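Local coordinates for protein 6-phospho-beta-glucosidase (Thermotoga maritima, PDB 1UP7) that hydrolyses cellobiose 6'-phosphate to glucose 6-phosphate and glucose, using NAD(+) and a manganese ion as cofactors, at residues T259-R263 and A264-M268; Y247-E250 and K251-F254. All blocks are in the same frame, centred on the assembly; numbering follows the deposited sequence.

Overall arrangement
Both contacts are local turns of continuous chain in the C-terminal family 4 glycosyl hydrolase region; neither closes a longer loop, and lying in series they neither nest nor cross. Contact 2 comes first: it turns the chain from the short helix 245-248 into helix 250-258, at a surface that meets a second subunit. That helix runs out before Thr-259, and the loop after it leads into contact 1, which starts helix 263-278 beside helix 85-94 and the glucose 6-phosphate pocket. Their centres are about 18 Å apart and their nearest atoms about 5 Å. Contact 1 thus ties a helix start to the ligand, whereas contact 2 joins two successive helices next to the subunit interface.

Contact 1 (T259-R263 and A264-M268); sequences THELR and AREVM. With G6P (6-O-phosphono-alpha-D-glucopyranose), chain J.
Arg-263 and Glu-266 form a salt bridge within the first turn of helix 263-278, where the loop leaving helix 250-258 becomes helical and one wall of the glucose 6-phosphate pocket is made. Leu-262 is the N-cap residue; its carbonyl O receives Glu-266 N at 3.2 Å, and the next bond of the turn, Val-267 N to Arg-263 O, measures 2.9 Å. The Arg-263 side chain leaves with CG anti to the backbone N (chi1 -177°) and bends at chi2 (56°), which brings the guanidinium back alongside its own helix. There Arg-263 NH1 reaches Glu-266 OE2 at 2.8 Å. The carboxylate and guanidinium planes are nearly perpendicular; OE2 lies in the guanidinium plane, and NH1 meets it from above the carboxylate plane. Another part of the guanidinium edge serves the phosphate: Arg-263 NE gives a nearly straight bond of 2.6 Å to O2P of the ligand, and Arg-263 NH2 bonds O1P at 3.1 Å. Val-267 CG2 lies over one guanidinium face, 3.5 Å from Arg-263 NE. Arg-89, Arg-291 and Tyr-296 also bind the ligand, and NH2 of Arg-263 has a further partner in the carbonyl of Lys-290. Nearby, Glu-261 OE1 comes within 3.5 Å of Glu-266 OE1, two carboxylate oxygens with no bond between them. A water joins Glu-261 OE2 to Arg-265 NE, while NH1 of Arg-265 pairs with Glu-90 on helix 85-94. With Glu-266 and the phosphate both at its edge and Val-267 over a face, the Arg-263 guanidinium is restrained in rotation; Glu-266 probably helps to hold it, as a second-shell residue, in the orientation that presents NE and NH2 to the phosphate, and partly balances its charge.

Contact 2 (Y247-E250 and K251-F254); sequences YLME and KKMF
Met-249 packs its terminal methyl against Lys-252 and Met-253 at the turn where helix 245-248 gives way to helix 250-258. Met-249 is both the first residue to leave the earlier helix and the N-cap of the next. The tightly packed side is apolar. Met-249 runs out extended as far as SD and then bends at chi3 (64°), which carries CE to 3.6 Å from CD of Lys-252, a contact with the aliphatic part of the lysine. Met-249 CE also lies 4.0 Å from CE of Met-253, whose chain is bent at both chi2 and chi3, and the two methyls are neighbours. The backbone of the new helix is held by two nearly straight bonds, Met-253 N to Met-249 O at 2.8 Å and Phe-254 N to Glu-250 O at 2.7 Å. Beyond this turn, Met-253 also rests on Arg-245 and Tyr-246 of the preceding helix, while Met-249 packs on Val-396 of the second subunit.

Within the two segments the polar side is looser: the side chains of Glu-250 and Lys-251 make little contact there beyond the backbone. Glu-250 extends from the helix start with its carboxylate turned from the methionines, its side chain touching Leu-392. Lys-251 is held by the second subunit instead, through a salt bridge to Asp-398 and a bond from its backbone N to Asp-395 of that subunit. Methyl and methylene groups thus bring dispersion contacts but little directionality to the turn, and its directional hold comes from the two backbone bonds and from the charged partners on the neighbouring subunit.

Contact 1 (T259-R263 and A264-M268)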
ATOM      1  N   THR A 259      43.711   8.877  10.205  1.00 18.70           N
ATOM      2  CA  THR A 259      45.173   8.762  10.273  1.00 18.81           C
ATOM      3  C   THR A 259      45.821   8.949   8.902  1.00 18.84           C
ATOM      4  O   THR A 259      46.944   8.550   8.668  1.00 18.60           O
ATOM      5  CB  THR A 259      45.592   7.420  10.844  1.00 18.43           C
ATOM      6  OG1 THR A 259      45.033   6.387  10.018  1.00 17.51           O
ATOM      7  CG2 THR A 259      44.965   7.227  12.227  1.00 17.66           C
ATOM      8  N   HIS A 260      45.071   9.528   7.984  1.00 19.20           N
ATOM      9  CA  HIS A 260      45.586   9.838   6.648  1.00 19.37           C
ATOM     10  C   HIS A 260      45.126  11.224   6.217  1.00 19.43           C
ATOM     11  O   HIS A 260      44.196  11.800   6.775  1.00 18.78           O
ATOM     12  CB  HIS A 260      45.157   8.796   5.592  1.00 18.20           C
ATOM     13  CG  HIS A 260      45.702   7.436   5.868  1.00 18.54           C
ATOM     14  ND1 HIS A 260      45.011   6.496   6.606  1.00 14.97           N
ATOM     15  CD2 HIS A 260      46.916   6.899   5.602  1.00 16.24           C
ATOM     16  CE1 HIS A 260      45.767   5.425   6.751  1.00 17.92           C
ATOM     17  NE2 HIS A 260      46.926   5.645   6.156  1.00 17.90           N
ATOM     18  N   GLU A 261      45.806  11.751   5.220  1.00 19.56           N
ATOM     19  CA  GLU A 261      45.408  13.004   4.603  1.00 20.14           C
ATOM     20  C   GLU A 261      43.932  12.990   4.154  1.00 19.76           C
ATOM     21  O   GLU A 261      43.372  11.968   3.683  1.00 19.53           O
ATOM     22  CB  GLU A 261      46.422  13.430   3.494  1.00 20.37           C
ATOM     23  CG  GLU A 261      45.913  14.397   2.416  1.00 24.95           C
ATOM     24  CD  GLU A 261      46.902  14.667   1.261  1.00 29.72           C
ATOM     25  OE1 GLU A 261      47.465  13.694   0.676  1.00 31.71           O
ATOM     26  OE2 GLU A 261      47.104  15.869   0.911  1.00 30.47           O
ATOM     27  N   LEU A 262      43.267  14.120   4.364  1.00 19.33           N
ATOM     28  CA  LEU A 262      41.880  14.245   3.900  1.00 19.79           C
ATOM     29  C   LEU A 262      41.801  14.045   2.387  1.00 19.60           C
ATOM     30  O   LEU A 262      42.582  14.641   1.648  1.00 19.42           O
ATOM     31  CB  LEU A 262      41.284  15.614   4.263  1.00 19.79           C
ATOM     32  CG  LEU A 262      40.943  15.886   5.745  1.00 20.72           C
ATOM     33  CD1 LEU A 262      40.694  17.361   5.958  1.00 20.64           C
ATOM     34  CD2 LEU A 262      39.771  15.055   6.263  1.00 19.35           C
ATOM     35  N   ARG A 263      40.886  13.194   1.938  1.00 19.60           N
ATOM     36  CA  ARG A 263      40.744  12.926   0.529  1.00 20.05           C
ATOM     37  C   ARG A 263      40.662  14.247  -0.254  1.00 20.11           C
ATOM     38  O   ARG A 263      41.306  14.403  -1.293  1.00 19.76           O
ATOM     39  CB  ARG A 263      39.488  12.119   0.284  1.00 20.16           C
ATOM     40  CG  ARG A 263      39.296  11.726  -1.163  1.00 22.28           C
ATOM     41  CD  ARG A 263      40.467  10.932  -1.807  1.00 24.01           C
ATOM     42  NE  ARG A 263      40.251  10.844  -3.257  1.00 24.54           N
ATOM     43  CZ  ARG A 263      41.194  10.580  -4.158  1.00 25.37           C
ATOM     44  NH1 ARG A 263      42.447  10.365  -3.776  1.00 23.60           N
ATOM     45  NH2 ARG A 263      40.875  10.537  -5.455  1.00 24.74           N
ATOM     46  N   ALA A 264      39.871  15.201   0.255  1.00 20.10           N
ATOM     47  CA  ALA A 264      39.691  16.476  -0.438  1.00 20.28           C
ATOM     48  C   ALA A 264      41.004  17.185  -0.698  1.00 20.59           C
ATOM     49  O   ALA A 264      41.148  17.826  -1.746  1.00 20.60           O
ATOM     50  CB  ALA A 264      38.697  17.441   0.298  1.00 20.34           C
ATOM     51  N   ARG A 265      41.953  17.096   0.238  1.00 20.50           N
ATOM     52  CA  ARG A 265      43.259  17.679   0.005  1.00 21.01           C
ATOM     53  C   ARG A 265      44.075  16.917  -1.016  1.00 21.11           C
ATOM     54  O   ARG A 265      44.842  17.557  -1.741  1.00 21.16           O
ATOM     55  CB  ARG A 265      44.076  17.942   1.286  1.00 21.47           C
ATOM     56  CG  ARG A 265      43.544  19.044   2.178  1.00 22.04           C
ATOM     57  CD  ARG A 265      44.155  19.051   3.556  1.00 25.06           C
ATOM     58  NE  ARG A 265      45.432  19.778   3.620  1.00 26.12           N
ATOM     59  CZ  ARG A 265      45.530  21.061   3.934  1.00 27.38           C
ATOM     60  NH1 ARG A 265      44.431  21.760   4.213  1.00 27.21           N
ATOM     61  NH2 ARG A 265      46.717  21.655   3.979  1.00 26.95           N
ATOM     62  N   GLU A 266      43.928  15.589  -1.109  1.00 21.22           N
ATOM     63  CA  GLU A 266      44.697  14.921  -2.156  1.00 21.61           C
ATOM     64  C   GLU A 266      44.091  15.259  -3.506  1.00 20.87           C
ATOM     65  O   GLU A 266      44.817  15.516  -4.437  1.00 20.93           O
ATOM     66  CB  GLU A 266      45.018  13.443  -1.912  1.00 21.95           C
ATOM     67  CG  GLU A 266      43.905  12.510  -1.480  1.00 25.16           C
ATOM     68  CD  GLU A 266      44.473  11.116  -1.100  1.00 29.84           C
ATOM     69  OE1 GLU A 266      45.643  11.055  -0.618  1.00 29.44           O
ATOM     70  OE2 GLU A 266      43.764  10.085  -1.272  1.00 30.15           O
ATOM     71  N   VAL A 267      42.768  15.365  -3.569  1.00 20.90           N
ATOM     72  CA  VAL A 267      42.102  15.727  -4.815  1.00 20.91           C
ATOM     73  C   VAL A 267      42.516  17.143  -5.289  1.00 21.28           C
ATOM     74  O   VAL A 267      42.668  17.364  -6.477  1.00 21.74           O
ATOM     75  CB  VAL A 267      40.603  15.645  -4.689  1.00 20.74           C
ATOM     76  CG1 VAL A 267      39.968  16.271  -5.889  1.00 19.52           C
ATOM     77  CG2 VAL A 267      40.137  14.171  -4.488  1.00 20.04           C
ATOM     78  N   MET A 268      42.718  18.086  -4.371  1.00 21.18           N
ATOM     79  CA  MET A 268      43.226  19.397  -4.774  1.00 21.38           C
ATOM     80  C   MET A 268      44.580  19.282  -5.458  1.00 21.44           C
ATOM     81  O   MET A 268      44.810  19.975  -6.448  1.00 21.63           O
ATOM     82  CB  MET A 268      43.364  20.410  -3.625  1.00 21.39           C
ATOM     83  CG  MET A 268      42.053  20.932  -3.016  1.00 22.90           C
ATOM     84  SD  MET A 268      42.415  21.845  -1.472  1.00 25.84           S
ATOM     85  CE  MET A 268      40.766  22.140  -0.800  1.00 23.32           C
TER
HETATM   86  C1  G6P J1417      33.295   6.990  -6.503  1.00 60.29           C
HETATM   87  C2  G6P J1417      31.841   7.428  -6.179  1.00 59.37           C
HETATM   88  C3  G6P J1417      31.645   8.894  -6.562  1.00 59.26           C
HETATM   89  C4  G6P J1417      32.616   9.714  -5.727  1.00 58.48           C
HETATM   90  C5  G6P J1417      34.049   9.300  -6.113  1.00 58.06           C
HETATM   91  C6  G6P J1417      35.067  10.058  -5.272  1.00 55.32           C
HETATM   92  O1  G6P J1417      33.609   5.636  -6.125  1.00 60.16           O
HETATM   93  O2  G6P J1417      30.847   6.651  -6.846  1.00 58.61           O
HETATM   94  O3  G6P J1417      30.294   9.340  -6.398  1.00 59.68           O
HETATM   95  O4  G6P J1417      32.362  11.110  -5.882  1.00 56.62           O
HETATM   96  O5  G6P J1417      34.268   7.880  -5.909  1.00 59.56           O
HETATM   97  O6  G6P J1417      36.267  10.278  -5.997  1.00 52.15           O
HETATM   98  P   G6P J1417      37.234  11.513  -5.632  1.00 48.03           P
HETATM   99  O1P G6P J1417      38.283  11.553  -6.719  1.00 50.36           O
HETATM  100  O2P G6P J1417      37.949  11.399  -4.295  1.00 47.42           O
HETATM  101  O3P G6P J1417      36.393  12.758  -5.661  1.00 46.24           O
HETATM  102  O   HOH W   1      47.521  17.513   3.379  1.00 40.35           O

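Contact 2 (Y247-E250 and K251-F254)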
ATOM      1  N   TYR A 247      29.389   1.993   7.160  1.00 17.80           N
ATOM      2  CA  TYR A 247      28.381   1.537   8.095  1.00 18.16           C
ATOM      3  C   TYR A 247      28.807   0.289   8.829  1.00 18.61           C
ATOM      4  O   TYR A 247      28.764   0.299  10.043  1.00 20.24           O
ATOM      5  CB  TYR A 247      27.094   1.267   7.352  1.00 17.65           C
ATOM      6  CG  TYR A 247      26.472   2.505   6.792  1.00 15.92           C
ATOM      7  CD1 TYR A 247      26.883   3.008   5.556  1.00 15.22           C
ATOM      8  CD2 TYR A 247      25.463   3.156   7.475  1.00 14.40           C
ATOM      9  CE1 TYR A 247      26.318   4.127   5.024  1.00 14.24           C
ATOM     10  CE2 TYR A 247      24.850   4.284   6.938  1.00 14.17           C
ATOM     11  CZ  TYR A 247      25.289   4.764   5.718  1.00 15.37           C
ATOM     12  OH  TYR A 247      24.715   5.868   5.161  1.00 15.05           O
ATOM     13  N   LEU A 248      29.265  -0.746   8.108  1.00 17.96           N
ATOM     14  CA  LEU A 248      29.466  -2.069   8.683  1.00 17.75           C
ATOM     15  C   LEU A 248      30.896  -2.294   9.194  1.00 17.52           C
ATOM     16  O   LEU A 248      31.176  -3.232   9.946  1.00 16.80           O
ATOM     17  CB  LEU A 248      29.085  -3.134   7.662  1.00 17.86           C
ATOM     18  CG  LEU A 248      27.587  -3.191   7.409  1.00 18.77           C
ATOM     19  CD1 LEU A 248      27.459  -3.767   6.044  1.00 20.00           C
ATOM     20  CD2 LEU A 248      26.832  -4.027   8.473  1.00 19.28           C
ATOM     21  N   MET A 249      31.794  -1.411   8.751  1.00 17.22           N
ATOM     22  CA  MET A 249      33.206  -1.388   9.163  1.00 17.15           C
ATOM     23  C   MET A 249      33.596  -0.003   9.736  1.00 17.08           C
ATOM     24  O   MET A 249      34.707   0.504   9.482  1.00 16.69           O
ATOM     25  CB  MET A 249      34.131  -1.738   7.986  1.00 16.56           C
ATOM     26  CG  MET A 249      33.988  -3.151   7.471  1.00 18.72           C
ATOM     27  SD  MET A 249      34.937  -3.454   5.964  1.00 22.79           S
ATOM     28  CE  MET A 249      36.428  -3.251   6.503  1.00 19.97           C
ATOM     29  N   GLU A 250      32.691   0.578  10.517  1.00 17.18           N
ATOM     30  CA  GLU A 250      32.843   1.949  10.974  1.00 17.56           C
ATOM     31  C   GLU A 250      34.148   2.188  11.724  1.00 18.04           C
ATOM     32  O   GLU A 250      34.883   3.107  11.343  1.00 17.89           O
ATOM     33  CB  GLU A 250      31.683   2.423  11.845  1.00 17.68           C
ATOM     34  CG  GLU A 250      31.700   3.912  12.079  1.00 17.42           C
ATOM     35  CD  GLU A 250      30.552   4.400  12.960  1.00 18.94           C
ATOM     36  OE1 GLU A 250      29.582   3.652  13.223  1.00 17.74           O
ATOM     37  OE2 GLU A 250      30.634   5.549  13.414  1.00 17.51           O
ATOM     38  N   LYS A 251      34.443   1.394  12.764  1.00 17.58           N
ATOM     39  CA  LYS A 251      35.679   1.612  13.503  1.00 17.93           C
ATOM     40  C   LYS A 251      36.904   1.536  12.596  1.00 18.19           C
ATOM     41  O   LYS A 251      37.806   2.362  12.712  1.00 17.59           O
ATOM     42  CB  LYS A 251      35.885   0.681  14.712  1.00 17.53           C
ATOM     43  CG  LYS A 251      34.758   0.753  15.737  1.00 17.37           C
ATOM     44  CD  LYS A 251      34.915  -0.321  16.850  1.00 17.97           C
ATOM     45  CE  LYS A 251      35.224  -1.710  16.328  1.00 17.03           C
ATOM     46  NZ  LYS A 251      35.485  -2.690  17.433  1.00 16.35           N
ATOM     47  N   LYS A 252      36.946   0.558  11.692  1.00 18.61           N
ATOM     48  CA  LYS A 252      38.077   0.433  10.768  1.00 18.95           C
ATOM     49  C   LYS A 252      38.159   1.660   9.841  1.00 18.64           C
ATOM     50  O   LYS A 252      39.226   2.226   9.637  1.00 18.47           O
ATOM     51  CB  LYS A 252      37.937  -0.822   9.914  1.00 19.77           C
ATOM     52  CG  LYS A 252      39.217  -1.424   9.437  1.00 22.69           C
ATOM     53  CD  LYS A 252      39.023  -2.918   9.041  1.00 25.97           C
ATOM     54  CE  LYS A 252      39.803  -3.846   9.985  1.00 27.46           C
ATOM     55  NZ  LYS A 252      39.553  -5.290   9.652  1.00 29.29           N
ATOM     56  N   MET A 253      37.032   2.066   9.274  1.00 18.03           N
ATOM     57  CA  MET A 253      36.993   3.239   8.404  1.00 18.04           C
ATOM     58  C   MET A 253      37.301   4.561   9.139  1.00 18.44           C
ATOM     59  O   MET A 253      38.016   5.424   8.598  1.00 17.95           O
ATOM     60  CB  MET A 253      35.655   3.385   7.646  1.00 17.50           C
ATOM     61  CG  MET A 253      35.357   2.233   6.644  1.00 17.59           C
ATOM     62  SD  MET A 253      36.712   1.931   5.434  1.00 18.47           S
ATOM     63  CE  MET A 253      37.386   0.617   6.088  1.00 18.38           C
ATOM     64  N   PHE A 254      36.776   4.728  10.354  1.00 17.96           N
ATOM     65  CA  PHE A 254      37.106   5.915  11.107  1.00 17.38           C
ATOM     66  C   PHE A 254      38.605   6.016  11.321  1.00 18.46           C
ATOM     67  O   PHE A 254      39.160   7.122  11.145  1.00 18.79           O
ATOM     68  CB  PHE A 254      36.426   6.000  12.470  1.00 16.58           C
ATOM     69  CG  PHE A 254      36.866   7.214  13.267  1.00 15.18           C
ATOM     70  CD1 PHE A 254      36.257   8.467  13.051  1.00 11.15           C
ATOM     71  CD2 PHE A 254      37.894   7.120  14.190  1.00 10.33           C
ATOM     72  CE1 PHE A 254      36.672   9.589  13.759  1.00 11.84           C
ATOM     73  CE2 PHE A 254      38.331   8.261  14.896  1.00 13.95           C
ATOM     74  CZ  PHE A 254      37.706   9.510  14.684  1.00 10.30           C
TER